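Local structure of Rho GTPase-activating protein 15 (Homo sapiens, 3BYI) at residues R144-V158 with A200-G212. The protein stimulates, through the RhoGAP domain that this chain comprises, GTP hydrolysis by Rho-type GTPases such as RAC1, returning them to the inactive GDP-bound state. Numbering follows the deposited sequence.
Sequences RDTMKVLFGHLTKIV and AELMLSEYSKIFG
Phe151 lays one ring face against Met203, whose CB stands 3.7 Å from the ring centroid and only 6° off the normal, a CH-pi contact over the centre. The Met203 chain, bent at chi2 and chi3, brings CE back to Phe151 CE1 at 3.8 Å and onto Met147 SD; its sulfur lies oblique to the ring, a Met-aromatic contact. Phe151, a knob from helix 141-159, fits a hole formed by Ala200, Met203, Leu204 and Phe211. Without the ring, as with an alanine in its place, a gap is likely to open over Met203 CB and the Met203 thioether to lose a surface that fixes its turn.

Leu204 is the reciprocal knob among Phe151, Leu154, Thr155 and Val158; its CD1 presses to 3.5 Å from Leu154 CB, tighter than usual. Tyr207, with CG anti to the backbone N (chi1 175°), spreads one ring face over Gly152, whose CA is 3.7 Å from the centroid. The opposite face carries Phe211 CB. Thr155 CG2 meets Tyr207 CB, while Thr155 OG1 turns back to donate to Gly152 O.

Phe211 receives Lys148 CA over one face, off-centre, and Ile210 CG2 over the other. The extended Lys148 chain slides past this ring, and NZ donates to Phe211 O at 3.1 Å, nearly in line with the carbonyl (161°). The contact packs helix 141-159 against the end of helix 189-205 and helix 207-211 within the all-helical RhoGAP domain; Leu179 of helix 168-180 also touches Phe151, and Val136 of helix 125-138 touches Phe211. Its chemistry is chiefly apolar and CH-pi, with the Lys148 hydrogen bond at one end probably easing the partial charge at the final helix's C-terminal end.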
# COMPACT_ATOMS: atom_id res chain seq x y z
N ARG A 144 -0.98 -8.42 8.09
CA ARG A 144 0.40 -8.82 8.31
C ARG A 144 1.09 -9.29 7.01
O ARG A 144 2.19 -8.89 6.73
CB ARG A 144 0.44 -9.97 9.32
CG ARG A 144 1.85 -10.60 9.41
CD ARG A 144 2.02 -11.54 10.58
NE ARG A 144 1.12 -12.66 10.48
CZ ARG A 144 -0.03 -12.78 11.14
NH1 ARG A 144 -0.47 -11.86 12.00
NH2 ARG A 144 -0.74 -13.86 10.94
N ASP A 145 0.47 -10.22 6.28
CA ASP A 145 1.11 -10.76 5.09
C ASP A 145 1.27 -9.74 3.97
O ASP A 145 2.25 -9.77 3.24
CB ASP A 145 0.35 -11.97 4.55
CG ASP A 145 0.42 -13.16 5.46
OD1 ASP A 145 1.15 -13.13 6.48
OD2 ASP A 145 -0.30 -14.13 5.16
N THR A 146 0.28 -8.86 3.82
CA THR A 146 0.37 -7.76 2.85
C THR A 146 1.45 -6.70 3.25
O THR A 146 2.20 -6.18 2.40
CB THR A 146 -1.03 -7.15 2.65
OG1 THR A 146 -1.87 -8.19 2.17
CG2 THR A 146 -1.08 -5.97 1.63
N MET A 147 1.55 -6.40 4.55
CA MET A 147 2.65 -5.57 5.04
C MET A 147 4.00 -6.18 4.75
O MET A 147 4.91 -5.49 4.31
CB MET A 147 2.56 -5.38 6.57
CG MET A 147 1.52 -4.37 6.99
SD MET A 147 1.53 -4.19 8.75
CE MET A 147 -0.09 -3.43 9.03
N LYS A 148 4.14 -7.47 5.01
CA LYS A 148 5.43 -8.14 4.75
C LYS A 148 5.82 -8.05 3.28
O LYS A 148 6.94 -7.68 2.95
CB LYS A 148 5.38 -9.59 5.17
CG LYS A 148 6.74 -10.27 5.14
CD LYS A 148 6.67 -11.70 5.57
CE LYS A 148 8.07 -12.34 5.59
NZ LYS A 148 8.11 -13.46 6.61
N VAL A 149 4.89 -8.38 2.39
CA VAL A 149 5.15 -8.33 0.96
C VAL A 149 5.48 -6.86 0.51
O VAL A 149 6.45 -6.63 -0.20
CB VAL A 149 3.96 -8.98 0.18
CG1 VAL A 149 3.96 -8.59 -1.27
CG2 VAL A 149 3.98 -10.51 0.30
N LEU A 150 4.68 -5.89 0.93
CA LEU A 150 4.91 -4.51 0.52
C LEU A 150 6.22 -3.94 1.10
O LEU A 150 7.05 -3.43 0.38
CB LEU A 150 3.71 -3.63 0.87
CG LEU A 150 3.85 -2.14 0.55
CD1 LEU A 150 3.90 -1.86 -0.95
CD2 LEU A 150 2.73 -1.41 1.21
N PHE A 151 6.42 -4.02 2.41
CA PHE A 151 7.66 -3.52 2.99
C PHE A 151 8.91 -4.27 2.49
O PHE A 151 9.95 -3.67 2.31
CB PHE A 151 7.56 -3.51 4.52
CG PHE A 151 6.66 -2.43 5.03
CD1 PHE A 151 5.45 -2.72 5.64
CD2 PHE A 151 7.02 -1.10 4.86
CE1 PHE A 151 4.62 -1.72 6.08
CE2 PHE A 151 6.19 -0.09 5.28
CZ PHE A 151 4.98 -0.40 5.89
N GLY A 152 8.79 -5.57 2.27
CA GLY A 152 9.89 -6.37 1.72
C GLY A 152 10.29 -5.84 0.35
O GLY A 152 11.46 -5.68 0.07
N HIS A 153 9.29 -5.55 -0.48
CA HIS A 153 9.49 -4.89 -1.76
C HIS A 153 10.18 -3.54 -1.64
O HIS A 153 11.06 -3.17 -2.43
CB HIS A 153 8.12 -4.70 -2.44
CG HIS A 153 8.13 -3.80 -3.64
ND1 HIS A 153 8.85 -4.08 -4.78
CD2 HIS A 153 7.49 -2.64 -3.87
CE1 HIS A 153 8.65 -3.12 -5.67
NE2 HIS A 153 7.84 -2.23 -5.14
N LEU A 154 9.70 -2.74 -0.68
CA LEU A 154 10.22 -1.39 -0.50
C LEU A 154 11.66 -1.38 -0.04
O LEU A 154 12.38 -0.44 -0.34
CB LEU A 154 9.31 -0.54 0.42
CG LEU A 154 7.85 -0.28 -0.08
CD1 LEU A 154 7.03 0.45 0.99
CD2 LEU A 154 7.88 0.48 -1.38
N THR A 155 12.10 -2.42 0.68
CA THR A 155 13.52 -2.50 1.04
C THR A 155 14.40 -2.56 -0.22
O THR A 155 15.56 -2.08 -0.20
CB THR A 155 13.87 -3.65 1.97
OG1 THR A 155 13.76 -4.91 1.28
CG2 THR A 155 12.99 -3.63 3.18
N LYS A 156 13.87 -3.14 -1.29
CA LYS A 156 14.60 -3.19 -2.56
C LYS A 156 14.67 -1.82 -3.27
O LYS A 156 15.59 -1.56 -4.05
CB LYS A 156 14.01 -4.25 -3.49
CG LYS A 156 14.06 -5.67 -2.92
CD LYS A 156 13.43 -6.63 -3.85
CE LYS A 156 13.48 -8.08 -3.35
NZ LYS A 156 12.98 -9.02 -4.42
N ILE A 157 13.71 -0.95 -3.00
CA ILE A 157 13.73 0.41 -3.50
C ILE A 157 14.84 1.16 -2.80
O ILE A 157 15.62 1.90 -3.42
CB ILE A 157 12.35 1.12 -3.27
CG1 ILE A 157 11.22 0.32 -3.97
CG2 ILE A 157 12.38 2.59 -3.76
CD1 ILE A 157 11.36 0.18 -5.45
N VAL A 158 14.92 0.96 -1.49
CA VAL A 158 15.92 1.63 -0.67
C VAL A 158 17.33 1.22 -1.07
O VAL A 158 18.20 2.05 -1.22
CB VAL A 158 15.67 1.33 0.86
CG1 VAL A 158 16.86 1.84 1.72
CG2 VAL A 158 14.34 1.92 1.33
N ALA A 200 6.08 3.91 9.44
CA ALA A 200 6.43 3.36 8.13
C ALA A 200 7.95 3.25 7.95
O ALA A 200 8.42 2.26 7.43
CB ALA A 200 5.79 4.15 6.98
N GLU A 201 8.70 4.27 8.35
CA GLU A 201 10.16 4.22 8.30
C GLU A 201 10.74 3.03 9.08
O GLU A 201 11.67 2.36 8.61
CB GLU A 201 10.76 5.53 8.83
CG GLU A 201 10.68 6.67 7.88
CD GLU A 201 11.53 7.86 8.27
OE1 GLU A 201 12.64 7.68 8.80
OE2 GLU A 201 11.07 8.99 8.02
N LEU A 202 10.21 2.77 10.28
CA LEU A 202 10.73 1.66 11.09
C LEU A 202 10.42 0.30 10.45
O LEU A 202 11.27 -0.63 10.49
CB LEU A 202 10.16 1.66 12.50
CG LEU A 202 10.77 0.63 13.47
CD1 LEU A 202 12.29 0.93 13.73
CD2 LEU A 202 9.99 0.64 14.73
N MET A 203 9.22 0.16 9.89
CA MET A 203 8.84 -1.09 9.25
C MET A 203 9.72 -1.37 8.04
O MET A 203 10.01 -2.52 7.69
CB MET A 203 7.38 -1.08 8.80
CG MET A 203 6.36 -0.78 9.89
SD MET A 203 5.83 -2.19 10.82
CE MET A 203 5.03 -3.13 9.55
N LEU A 204 10.17 -0.29 7.40
CA LEU A 204 11.06 -0.38 6.25
C LEU A 204 12.52 -0.64 6.68
O LEU A 204 13.14 -1.61 6.24
CB LEU A 204 10.99 0.93 5.49
CG LEU A 204 11.59 1.04 4.11
CD1 LEU A 204 11.35 -0.22 3.24
CD2 LEU A 204 10.94 2.30 3.51
N SER A 205 13.05 0.24 7.53
CA SER A 205 14.46 0.16 7.89
C SER A 205 14.79 -1.07 8.78
O SER A 205 15.92 -1.51 8.81
CB SER A 205 14.93 1.47 8.54
OG SER A 205 14.28 1.67 9.78
N GLU A 206 13.81 -1.60 9.50
CA GLU A 206 14.04 -2.76 10.35
C GLU A 206 13.20 -3.94 9.91
O GLU A 206 12.83 -4.79 10.72
CB GLU A 206 13.76 -2.43 11.82
CG GLU A 206 14.65 -1.33 12.41
CD GLU A 206 16.12 -1.72 12.54
OE1 GLU A 206 16.47 -2.90 12.30
OE2 GLU A 206 16.92 -0.83 12.88
N TYR A 207 12.93 -3.99 8.62
CA TYR A 207 12.14 -5.05 8.00
C TYR A 207 12.55 -6.45 8.46
O TYR A 207 11.73 -7.26 8.86
CB TYR A 207 12.31 -5.00 6.47
CG TYR A 207 11.62 -6.16 5.77
CD1 TYR A 207 10.25 -6.14 5.53
CD2 TYR A 207 12.33 -7.28 5.37
CE1 TYR A 207 9.61 -7.18 4.92
CE2 TYR A 207 11.69 -8.34 4.77
CZ TYR A 207 10.32 -8.29 4.55
OH TYR A 207 9.66 -9.33 3.92
N SER A 208 13.85 -6.74 8.37
CA SER A 208 14.37 -8.07 8.63
C SER A 208 14.09 -8.50 10.04
O SER A 208 13.65 -9.61 10.26
CB SER A 208 15.87 -8.16 8.38
OG SER A 208 16.15 -8.08 6.99
N LYS A 209 14.32 -7.62 11.01
CA LYS A 209 14.06 -7.98 12.41
C LYS A 209 12.56 -8.01 12.72
O LYS A 209 12.13 -8.74 13.60
CB LYS A 209 14.80 -7.09 13.41
CG LYS A 209 16.29 -7.02 13.18
CD LYS A 209 17.03 -6.42 14.38
CE LYS A 209 18.47 -6.14 14.04
N ILE A 210 11.75 -7.21 12.02
CA ILE A 210 10.31 -7.16 12.31
C ILE A 210 9.60 -8.35 11.66
O ILE A 210 8.80 -9.01 12.29
CB ILE A 210 9.66 -5.81 11.88
CG1 ILE A 210 10.17 -4.67 12.78
CG2 ILE A 210 8.13 -5.89 11.94
CD1 ILE A 210 9.94 -3.31 12.20
N PHE A 211 9.94 -8.62 10.41
CA PHE A 211 9.25 -9.63 9.60
C PHE A 211 10.05 -10.92 9.38
O PHE A 211 9.54 -11.85 8.78
CB PHE A 211 8.91 -9.04 8.23
CG PHE A 211 7.82 -8.01 8.27
CD1 PHE A 211 8.13 -6.65 8.30
CD2 PHE A 211 6.48 -8.40 8.29
CE1 PHE A 211 7.14 -5.70 8.34
CE2 PHE A 211 5.48 -7.44 8.34
CZ PHE A 211 5.82 -6.09 8.37
N GLY A 212 11.31 -10.95 9.81
CA GLY A 212 12.19 -12.12 9.59
C GLY A 212 12.87 -12.11 8.23
O GLY A 212 12.24 -11.82 7.21